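Phosphodiesterase (Trypanosoma brucei brucei, PDB 5H2Q) belongs to the phosphodiesterases of the HD clan, all-helical proteins, and carries a zinc ion, a magnesium ion and a bound ligand. Local coordinates at residues D68-N73 with S177-G182; L167-L172 with R193-C198; E212-L217 with Q231-V236. All blocks are in the same frame, centred on the assembly; numbering follows the deposited sequence.

Contact 1 of 3, residues D68-N73 with S177-G182; sequences DEVLLN and SDVFGG
V70 packs its CG1 methyl on one face of the flat peptide group joining D178 to V179. The methyl stands 3.6 Å from D178 C and 3.5 Å from D178 O, and V179 N lies a little farther off. The F180 ring takes no part across the interface; V179 CG2 lies 4.0 Å above the F180 ring plane, offset toward the rim, while F192 packs against the ring edge-to-face. Here a helix docks on an irregular loop partly through the loop's backbone, the V70 methyl meeting a peptide group. V70 CG1 is anti to its own backbone N (chi1 166°), which sends that branch outward to the loop. V179 answers with CG1, 4.0 Å from L71 CA and 4.2 Å from V70 CG1. Farther along, S177 CB sits beside the backbone of N73, whose ND2 is hydrogen-bonded to E176 O, just before the loop segment. The loop is shaped by a type I turn from D178 to G181 and by an Asx turn, in which F180 N donates to D178 OD1 at 2.9 Å from above the carboxylate plane. OD2 of the same group forms a salt bridge with R188. In the all-helical phosphodiesterase fold the contact sets helix 68-80 against the connection between helices 159-172 and 185-200, with I123 of helix 115-127 touching both L71 and V179, and L56 of helix 43-58 backing L71.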
loop_
_atom_site.group_PDB
_atom_site.type_symbol
_atom_site.label_atom_id
_atom_site.label_comp_id
_atom_site.label_asym_id
_atom_site.label_seq_id
_atom_site.Cartn_x
_atom_site.Cartn_y
_atom_site.Cartn_z
ATOM N N ASP A 68 17.389 15.216 -0.653
ATOM C CA ASP A 68 17.174 14.417 0.559
ATOM C C ASP A 68 16.229 15.117 1.521
ATOM O O ASP A 68 15.343 14.473 2.077
ATOM C CB ASP A 68 18.487 14.147 1.316
ATOM C CG ASP A 68 19.623 13.565 0.503
ATOM O OD1 ASP A 68 19.402 13.244 -0.693
ATOM O OD2 ASP A 68 20.731 13.417 1.064
ATOM N N GLU A 69 16.377 16.447 1.693
ATOM C CA GLU A 69 15.504 17.168 2.622
ATOM C C GLU A 69 14.046 17.147 2.186
ATOM O O GLU A 69 13.165 17.041 3.051
ATOM C CB GLU A 69 16.001 18.616 2.851
ATOM C CG GLU A 69 17.274 18.651 3.688
ATOM C CD GLU A 69 17.846 20.024 4.006
ATOM O OE1 GLU A 69 19.071 20.214 3.835
ATOM O OE2 GLU A 69 17.079 20.890 4.483
ATOM N N VAL A 70 13.789 17.230 0.864
ATOM C CA VAL A 70 12.404 17.232 0.344
ATOM C C VAL A 70 11.810 15.833 0.577
ATOM O O VAL A 70 10.685 15.715 1.060
ATOM C CB VAL A 70 12.293 17.715 -1.126
ATOM C CG1 VAL A 70 10.926 17.375 -1.724
ATOM C CG2 VAL A 70 12.522 19.236 -1.200
ATOM N N LEU A 71 12.591 14.797 0.295
ATOM C CA LEU A 71 12.121 13.420 0.505
ATOM C C LEU A 71 11.779 13.214 1.992
ATOM O O LEU A 71 10.708 12.689 2.312
ATOM C CB LEU A 71 13.172 12.412 0.017
ATOM C CG LEU A 71 12.828 10.925 0.282
ATOM C CD1 LEU A 71 11.634 10.464 -0.559
ATOM C CD2 LEU A 71 14.058 10.024 0.030
ATOM N N LEU A 72 12.649 13.692 2.894
ATOM C CA LEU A 72 12.365 13.534 4.315
ATOM C C LEU A 72 11.139 14.325 4.735
ATOM O O LEU A 72 10.291 13.771 5.414
ATOM C CB LEU A 72 13.583 13.848 5.198
ATOM C CG LEU A 72 13.366 13.497 6.699
ATOM C CD1 LEU A 72 13.027 12.000 6.915
ATOM C CD2 LEU A 72 14.547 13.903 7.523
ATOM N N ASN A 73 11.011 15.602 4.302
ATOM C CA ASN A 73 9.843 16.429 4.613
ATOM C C ASN A 73 8.574 15.748 4.129
ATOM O O ASN A 73 7.585 15.674 4.858
ATOM C CB ASN A 73 9.958 17.779 3.938
ATOM C CG ASN A 73 10.880 18.716 4.655
ATOM O OD1 ASN A 73 11.189 18.530 5.833
ATOM N ND2 ASN A 73 11.263 19.794 3.975
ATOM N N SER A 177 7.903 19.792 0.306
ATOM C CA SER A 177 7.590 18.355 0.377
ATOM C C SER A 177 7.187 17.827 -0.997
ATOM O O SER A 177 6.663 16.707 -1.108
ATOM C CB SER A 177 6.513 18.083 1.428
ATOM O OG SER A 177 5.377 18.919 1.280
ATOM N N ASP A 178 7.446 18.614 -2.059
ATOM C CA ASP A 178 7.063 18.174 -3.383
ATOM C C ASP A 178 8.146 17.307 -3.977
ATOM O O ASP A 178 9.076 17.800 -4.636
ATOM C CB ASP A 178 6.668 19.340 -4.303
ATOM C CG ASP A 178 6.150 18.902 -5.666
ATOM O OD1 ASP A 178 6.024 17.660 -5.895
ATOM O OD2 ASP A 178 5.811 19.790 -6.482
ATOM N N VAL A 179 8.003 15.986 -3.769
ATOM C CA VAL A 179 8.950 15.017 -4.313
ATOM C C VAL A 179 8.941 14.988 -5.816
ATOM O O VAL A 179 9.824 14.368 -6.383
ATOM C CB VAL A 179 8.802 13.581 -3.727
ATOM C CG1 VAL A 179 9.167 13.568 -2.237
ATOM C CG2 VAL A 179 7.404 13.000 -3.994
ATOM N N PHE A 180 7.935 15.622 -6.466
ATOM C CA PHE A 180 7.854 15.690 -7.928
ATOM C C PHE A 180 8.287 17.092 -8.417
ATOM O O PHE A 180 8.171 17.408 -9.607
ATOM C CB PHE A 180 6.449 15.359 -8.416
ATOM C CG PHE A 180 5.974 13.954 -8.074
ATOM C CD1 PHE A 180 6.868 12.890 -8.041
ATOM C CD2 PHE A 180 4.650 13.713 -7.738
ATOM C CE1 PHE A 180 6.436 11.593 -7.747
ATOM C CE2 PHE A 180 4.213 12.407 -7.437
ATOM C CZ PHE A 180 5.115 11.362 -7.431
ATOM N N GLY A 181 8.784 17.900 -7.480
ATOM C CA GLY A 181 9.217 19.272 -7.715
ATOM C C GLY A 181 10.395 19.423 -8.662
ATOM O O GLY A 181 10.554 20.493 -9.241
ATOM N N GLY A 182 11.191 18.359 -8.831
ATOM C CA GLY A 182 12.366 18.322 -9.710
ATOM C C GLY A 182 12.059 17.894 -11.137
ATOM O O GLY A 182 12.941 17.925 -12.002
#

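Contact 2 of 3, residues L167-L172 with R193-C198; sequences LAVEIL and RSMIDC
M195 reaches from helix 185-200 to A168 and L172 on helix 159-172, in a roughly antiparallel helix pair of the all-helical phosphodiesterase fold. The short segments run at 151° to each other and their axes come no closer than 11.4 Å, an example of wide packing in which M195, long and unbranched, spans most of the separation. M195 sets out toward the facing helix, with CG anti to the backbone N (chi1 170°); neither CB nor CG makes a close contact across the interface, and the contacts begin at the sulfur. M195 SD meets L172 CD1 at 3.7 Å, the two side chains approaching tip to tip, and has A168 CB as a second neighbour at 4.2 Å. The bend at chi3 (79°) places M195 CE 3.8 Å from L172 CD1 and 4.0 Å from A168 CB. V169 CG2 lies near the same methyl at a looser distance. No hydrogen bond crosses the interface; it is dispersion between methyls and sulfur. T124 of helix 115-127 touches M195, and V127 of that helix touches A168, so a third helix packs against the pair. At the more exposed margin a second, smaller contact runs beside the methionine, where the side chains of V169 and I196 cross obliquely and V169 CG2 rests 4.0 Å from I196 CD1.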
loop_
_atom_site.group_PDB
_atom_site.type_symbol
_atom_site.label_atom_id
_atom_site.label_comp_id
_atom_site.label_asym_id
_atom_site.label_seq_id
_atom_site.Cartn_x
_atom_site.Cartn_y
_atom_site.Cartn_z
ATOM N N LEU A 167 -5.464 14.491 -0.247
ATOM C CA LEU A 167 -4.417 14.775 0.737
ATOM C C LEU A 167 -3.046 14.622 0.142
ATOM O O LEU A 167 -2.143 15.399 0.490
ATOM C CB LEU A 167 -4.587 13.890 1.968
ATOM C CG LEU A 167 -5.844 14.158 2.818
ATOM C CD1 LEU A 167 -5.960 13.122 3.894
ATOM C CD2 LEU A 167 -5.830 15.529 3.461
ATOM N N ALA A 168 -2.886 13.671 -0.803
ATOM C CA ALA A 168 -1.585 13.505 -1.460
ATOM C C ALA A 168 -1.239 14.788 -2.210
ATOM O O ALA A 168 -0.121 15.297 -2.100
ATOM C CB ALA A 168 -1.615 12.317 -2.435
ATOM N N VAL A 169 -2.210 15.299 -2.991
ATOM C CA VAL A 169 -2.048 16.532 -3.779
ATOM C C VAL A 169 -1.744 17.712 -2.844
ATOM O O VAL A 169 -0.873 18.545 -3.161
ATOM C CB VAL A 169 -3.278 16.740 -4.702
ATOM C CG1 VAL A 169 -3.256 18.125 -5.354
ATOM C CG2 VAL A 169 -3.353 15.640 -5.771
ATOM N N GLU A 170 -2.431 17.771 -1.700
ATOM C CA GLU A 170 -2.195 18.828 -0.712
ATOM C C GLU A 170 -0.732 18.795 -0.222
ATOM O O GLU A 170 -0.073 19.834 -0.165
ATOM C CB GLU A 170 -3.160 18.662 0.460
ATOM C CG GLU A 170 -3.005 19.758 1.501
ATOM C CD GLU A 170 -4.159 19.777 2.480
ATOM O OE1 GLU A 170 -4.826 20.834 2.569
ATOM O OE2 GLU A 170 -4.454 18.720 3.087
ATOM N N ILE A 171 -0.237 17.596 0.156
ATOM C CA ILE A 171 1.141 17.458 0.637
ATOM C C ILE A 171 2.115 17.936 -0.421
ATOM O O ILE A 171 3.030 18.703 -0.147
ATOM C CB ILE A 171 1.450 16.006 1.116
ATOM C CG1 ILE A 171 0.681 15.704 2.444
ATOM C CG2 ILE A 171 2.982 15.792 1.310
ATOM C CD1 ILE A 171 0.639 14.232 2.849
ATOM N N LEU A 172 1.890 17.487 -1.649
ATOM C CA LEU A 172 2.752 17.837 -2.742
ATOM C C LEU A 172 2.622 19.304 -3.200
ATOM O O LEU A 172 3.464 19.750 -3.973
ATOM C CB LEU A 172 2.541 16.858 -3.894
ATOM C CG LEU A 172 2.804 15.374 -3.565
ATOM C CD1 LEU A 172 2.223 14.480 -4.676
ATOM C CD2 LEU A 172 4.338 15.080 -3.415
ATOM N N ARG A 193 -0.514 12.069 -12.517
ATOM C CA ARG A 193 -1.563 11.229 -13.114
ATOM C C ARG A 193 -1.440 9.767 -12.679
ATOM O O ARG A 193 -2.426 9.182 -12.250
ATOM C CB ARG A 193 -1.594 11.347 -14.646
ATOM C CG ARG A 193 -2.766 10.566 -15.291
ATOM C CD ARG A 193 -2.793 10.509 -16.814
ATOM N NE ARG A 193 -1.637 11.133 -17.462
ATOM C CZ ARG A 193 -0.541 10.487 -17.853
ATOM N NH1 ARG A 193 -0.418 9.181 -17.643
ATOM N NH2 ARG A 193 0.448 11.145 -18.438
ATOM N N SER A 194 -0.219 9.191 -12.796
ATOM C CA SER A 194 0.051 7.809 -12.403
ATOM C C SER A 194 -0.202 7.578 -10.926
ATOM O O SER A 194 -0.794 6.555 -10.591
ATOM C CB SER A 194 1.482 7.409 -12.767
ATOM O OG SER A 194 1.577 7.290 -14.176
ATOM N N MET A 195 0.202 8.539 -10.049
ATOM C CA MET A 195 -0.016 8.401 -8.595
ATOM C C MET A 195 -1.522 8.307 -8.296
ATOM O O MET A 195 -1.973 7.386 -7.613
ATOM C CB MET A 195 0.615 9.588 -7.837
ATOM C CG MET A 195 0.214 9.644 -6.371
ATOM S SD MET A 195 0.791 11.182 -5.632
ATOM C CE MET A 195 -0.482 12.336 -6.251
ATOM N N ILE A 196 -2.287 9.257 -8.833
ATOM C CA ILE A 196 -3.730 9.338 -8.636
ATOM C C ILE A 196 -4.415 8.079 -9.179
ATOM O O ILE A 196 -5.166 7.446 -8.424
ATOM C CB ILE A 196 -4.270 10.694 -9.212
ATOM C CG1 ILE A 196 -3.787 11.862 -8.290
ATOM C CG2 ILE A 196 -5.821 10.685 -9.340
ATOM C CD1 ILE A 196 -3.826 13.275 -8.953
ATOM N N ASP A 197 -4.066 7.625 -10.410
ATOM C CA ASP A 197 -4.676 6.404 -10.956
ATOM C C ASP A 197 -4.347 5.170 -10.119
ATOM O O ASP A 197 -5.238 4.367 -9.858
ATOM C CB ASP A 197 -4.321 6.205 -12.438
ATOM C CG ASP A 197 -5.050 7.144 -13.410
ATOM O OD1 ASP A 197 -6.084 7.736 -13.021
ATOM O OD2 ASP A 197 -4.607 7.254 -14.562
ATOM N N CYS A 198 -3.106 5.089 -9.589
ATOM C CA CYS A 198 -2.689 3.997 -8.724
ATOM C C CYS A 198 -3.482 3.976 -7.439
ATOM O O CYS A 198 -3.891 2.894 -7.003
ATOM C CB CYS A 198 -1.204 4.086 -8.428
ATOM S SG CYS A 198 -0.175 3.545 -9.792
#

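Contact 3 of 3, residues E212-L217 with Q231-V236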
loop_
_atom_site.group_PDB
_atom_site.type_symbol
_atom_site.label_atom_id
_atom_site.label_comp_id
_atom_site.label_asym_id
_atom_site.label_seq_id
_atom_site.Cartn_x
_atom_site.Cartn_y
_atom_site.Cartn_z
ATOM N N GLU A 212 -8.849 -8.021 -14.393
ATOM C CA GLU A 212 -9.202 -8.533 -15.719
ATOM C C GLU A 212 -8.808 -7.554 -16.846
ATOM O O GLU A 212 -8.389 -8.026 -17.909
ATOM C CB GLU A 212 -10.674 -8.991 -15.790
ATOM C CG GLU A 212 -10.983 -10.182 -14.875
ATOM C CD GLU A 212 -10.195 -11.478 -15.000
ATOM O OE1 GLU A 212 -10.029 -12.165 -13.966
ATOM O OE2 GLU A 212 -9.756 -11.820 -16.121
ATOM N N LYS A 213 -8.835 -6.217 -16.589
ATOM C CA LYS A 213 -8.400 -5.214 -17.567
ATOM C C LYS A 213 -6.903 -5.382 -17.885
ATOM O O LYS A 213 -6.500 -5.254 -19.046
ATOM C CB LYS A 213 -8.706 -3.779 -17.106
ATOM C CG LYS A 213 -8.555 -2.749 -18.223
ATOM C CD LYS A 213 -8.757 -1.306 -17.781
ATOM C CE LYS A 213 -8.344 -0.370 -18.898
ATOM N NZ LYS A 213 -8.483 1.063 -18.526
ATOM N N TYR A 214 -6.098 -5.721 -16.868
ATOM C CA TYR A 214 -4.668 -5.947 -17.031
ATOM C C TYR A 214 -4.431 -7.226 -17.825
ATOM O O TYR A 214 -3.679 -7.201 -18.799
ATOM C CB TYR A 214 -3.976 -6.019 -15.656
ATOM C CG TYR A 214 -2.533 -6.474 -15.683
ATOM C CD1 TYR A 214 -1.515 -5.610 -16.091
ATOM C CD2 TYR A 214 -2.170 -7.735 -15.220
ATOM C CE1 TYR A 214 -0.181 -6.017 -16.098
ATOM C CE2 TYR A 214 -0.843 -8.163 -15.249
ATOM C CZ TYR A 214 0.153 -7.292 -15.668
ATOM O OH TYR A 214 1.466 -7.704 -15.667
ATOM N N LEU A 215 -5.089 -8.335 -17.414
ATOM C CA LEU A 215 -4.959 -9.645 -18.055
ATOM C C LEU A 215 -5.353 -9.637 -19.527
ATOM O O LEU A 215 -4.733 -10.361 -20.304
ATOM C CB LEU A 215 -5.720 -10.740 -17.277
ATOM C CG LEU A 215 -5.267 -11.039 -15.843
ATOM C CD1 LEU A 215 -6.273 -11.927 -15.136
ATOM C CD2 LEU A 215 -3.876 -11.667 -15.791
ATOM N N GLU A 216 -6.339 -8.809 -19.916
ATOM C CA GLU A 216 -6.746 -8.711 -21.316
ATOM C C GLU A 216 -5.757 -7.923 -22.147
ATOM O O GLU A 216 -5.488 -8.306 -23.292
ATOM C CB GLU A 216 -8.174 -8.184 -21.494
ATOM C CG GLU A 216 -9.110 -9.253 -22.041
ATOM C CD GLU A 216 -9.000 -9.569 -23.520
ATOM O OE1 GLU A 216 -8.119 -10.375 -23.898
ATOM O OE2 GLU A 216 -9.837 -9.056 -24.295
ATOM N N LEU A 217 -5.181 -6.844 -21.574
ATOM C CA LEU A 217 -4.165 -6.069 -22.297
ATOM C C LEU A 217 -2.928 -6.933 -22.498
ATOM O O LEU A 217 -2.249 -6.780 -23.513
ATOM C CB LEU A 217 -3.806 -4.730 -21.612
ATOM C CG LEU A 217 -4.893 -3.645 -21.556
ATOM C CD1 LEU A 217 -4.417 -2.457 -20.750
ATOM C CD2 LEU A 217 -5.327 -3.174 -22.952
ATOM N N GLN A 231 0.690 1.850 -17.116
ATOM C CA GLN A 231 -0.248 2.296 -16.064
ATOM C C GLN A 231 -0.975 1.104 -15.450
ATOM O O GLN A 231 -1.099 1.025 -14.236
ATOM C CB GLN A 231 -1.267 3.336 -16.553
ATOM C CG GLN A 231 -2.156 3.891 -15.416
ATOM C CD GLN A 231 -1.361 4.646 -14.357
ATOM O OE1 GLN A 231 -0.656 5.616 -14.663
ATOM N NE2 GLN A 231 -1.413 4.183 -13.099
ATOM N N MET A 232 -1.442 0.166 -16.286
ATOM C CA MET A 232 -2.086 -1.029 -15.765
ATOM C C MET A 232 -1.120 -1.867 -14.933
ATOM O O MET A 232 -1.531 -2.401 -13.917
ATOM C CB MET A 232 -2.784 -1.834 -16.883
ATOM C CG MET A 232 -4.084 -1.185 -17.377
ATOM S SD MET A 232 -5.379 -0.805 -16.172
ATOM C CE MET A 232 -5.382 -2.294 -15.206
ATOM N N THR A 233 0.181 -1.952 -15.325
ATOM C CA THR A 233 1.189 -2.656 -14.550
ATOM C C THR A 233 1.360 -1.918 -13.196
ATOM O O THR A 233 1.457 -2.571 -12.159
ATOM C CB THR A 233 2.518 -2.742 -15.324
ATOM O OG1 THR A 233 2.282 -3.409 -16.573
ATOM C CG2 THR A 233 3.580 -3.482 -14.560
ATOM N N MET A 234 1.417 -0.575 -13.228
ATOM C CA MET A 234 1.539 0.223 -11.993
ATOM C C MET A 234 0.330 -0.034 -11.068
ATOM O O MET A 234 0.519 -0.276 -9.881
ATOM C CB MET A 234 1.603 1.719 -12.326
ATOM C CG MET A 234 2.892 2.126 -13.054
ATOM S SD MET A 234 3.000 3.894 -13.322
ATOM C CE MET A 234 3.362 4.449 -11.622
ATOM N N ASP A 235 -0.901 -0.032 -11.625
ATOM C CA ASP A 235 -2.122 -0.293 -10.825
ATOM C C ASP A 235 -2.051 -1.682 -10.211
ATOM O O ASP A 235 -2.269 -1.854 -9.008
ATOM C CB ASP A 235 -3.368 -0.210 -11.726
ATOM C CG ASP A 235 -3.684 1.134 -12.328
ATOM O OD1 ASP A 235 -3.135 2.162 -11.839
ATOM O OD2 ASP A 235 -4.517 1.178 -13.262
ATOM N N VAL A 236 -1.688 -2.691 -11.029
ATOM C CA VAL A 236 -1.542 -4.072 -10.572
ATOM C C VAL A 236 -0.455 -4.224 -9.502
ATOM O O VAL A 236 -0.644 -4.969 -8.532
ATOM C CB VAL A 236 -1.343 -4.999 -11.798
ATOM C CG1 VAL A 236 -0.668 -6.322 -11.428
ATOM C CG2 VAL A 236 -2.687 -5.224 -12.470
HETATM O O HOH W 1 3.264 -5.990 -16.833
#
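Y214 and M232 lie at the centre of a roughly antiparallel pair of successive helices, 207-217 and 227-242, in the all-helical phosphodiesterase fold; the axes of the short segments run at 139° to each other and approach to 9.7 Å at their closest. It is a compact example of an aromatic side chain served differently at face and edge. Over one face comes V236 CG2, 3.9 Å from the centroid of the Y214 ring and 30° off its normal, a CH-pi contact. At the edge, T233 OG1 approaches Y214 CE1, and a water lying in the ring plane joins the two hydroxyls: it stands 2.7 Å from Y214 OH and donates to T233 OG1 at 2.8 Å. M232, bent at chi2 and chi3, packs along 212-217, with K213 and L217 each crossing it at about a right angle. M232 CG meets L217 CD1 at 3.6 Å, M232 SD lies 3.8 Å from K213 CD, and M232 CE settles by Y214 CB.

In the next shell, T233 OG1 is also hydrogen-bonded to H229 O and Y222 OH; three polar partners probably limit its rotation. I309 of helix 290-312 touches both Y214 and V236. Behind the interface, Q231 NE2 donates to D235 OD1 at 2.9 Å, arriving from above the carboxylate plane.

How the contacts relate
Three modest interfaces form a chain through the helical fold. Contacts 1 and 2, with centres 14 Å apart, meet where the loop of contact 1 leaves helix 159-172: S177 OG probably bonds to I171 O at 2.8 Å, and V179 CG2 packs on L172 CD2. Contacts 2 and 3, with centres 19 Å apart, are joined by a probable hydrogen bond of 2.8 Å between S194 OG and Q231 OE1, with C198 SG against M234 CB. Contacts 1 and 3 do not touch. No residue of these segments is among the zinc ligands H92, H128, D129 and D242; the A168 side chain is about 12 Å from the magnesium ion and about 13 Å from the zinc ion, and the V236 side chain about 13 Å from LLI.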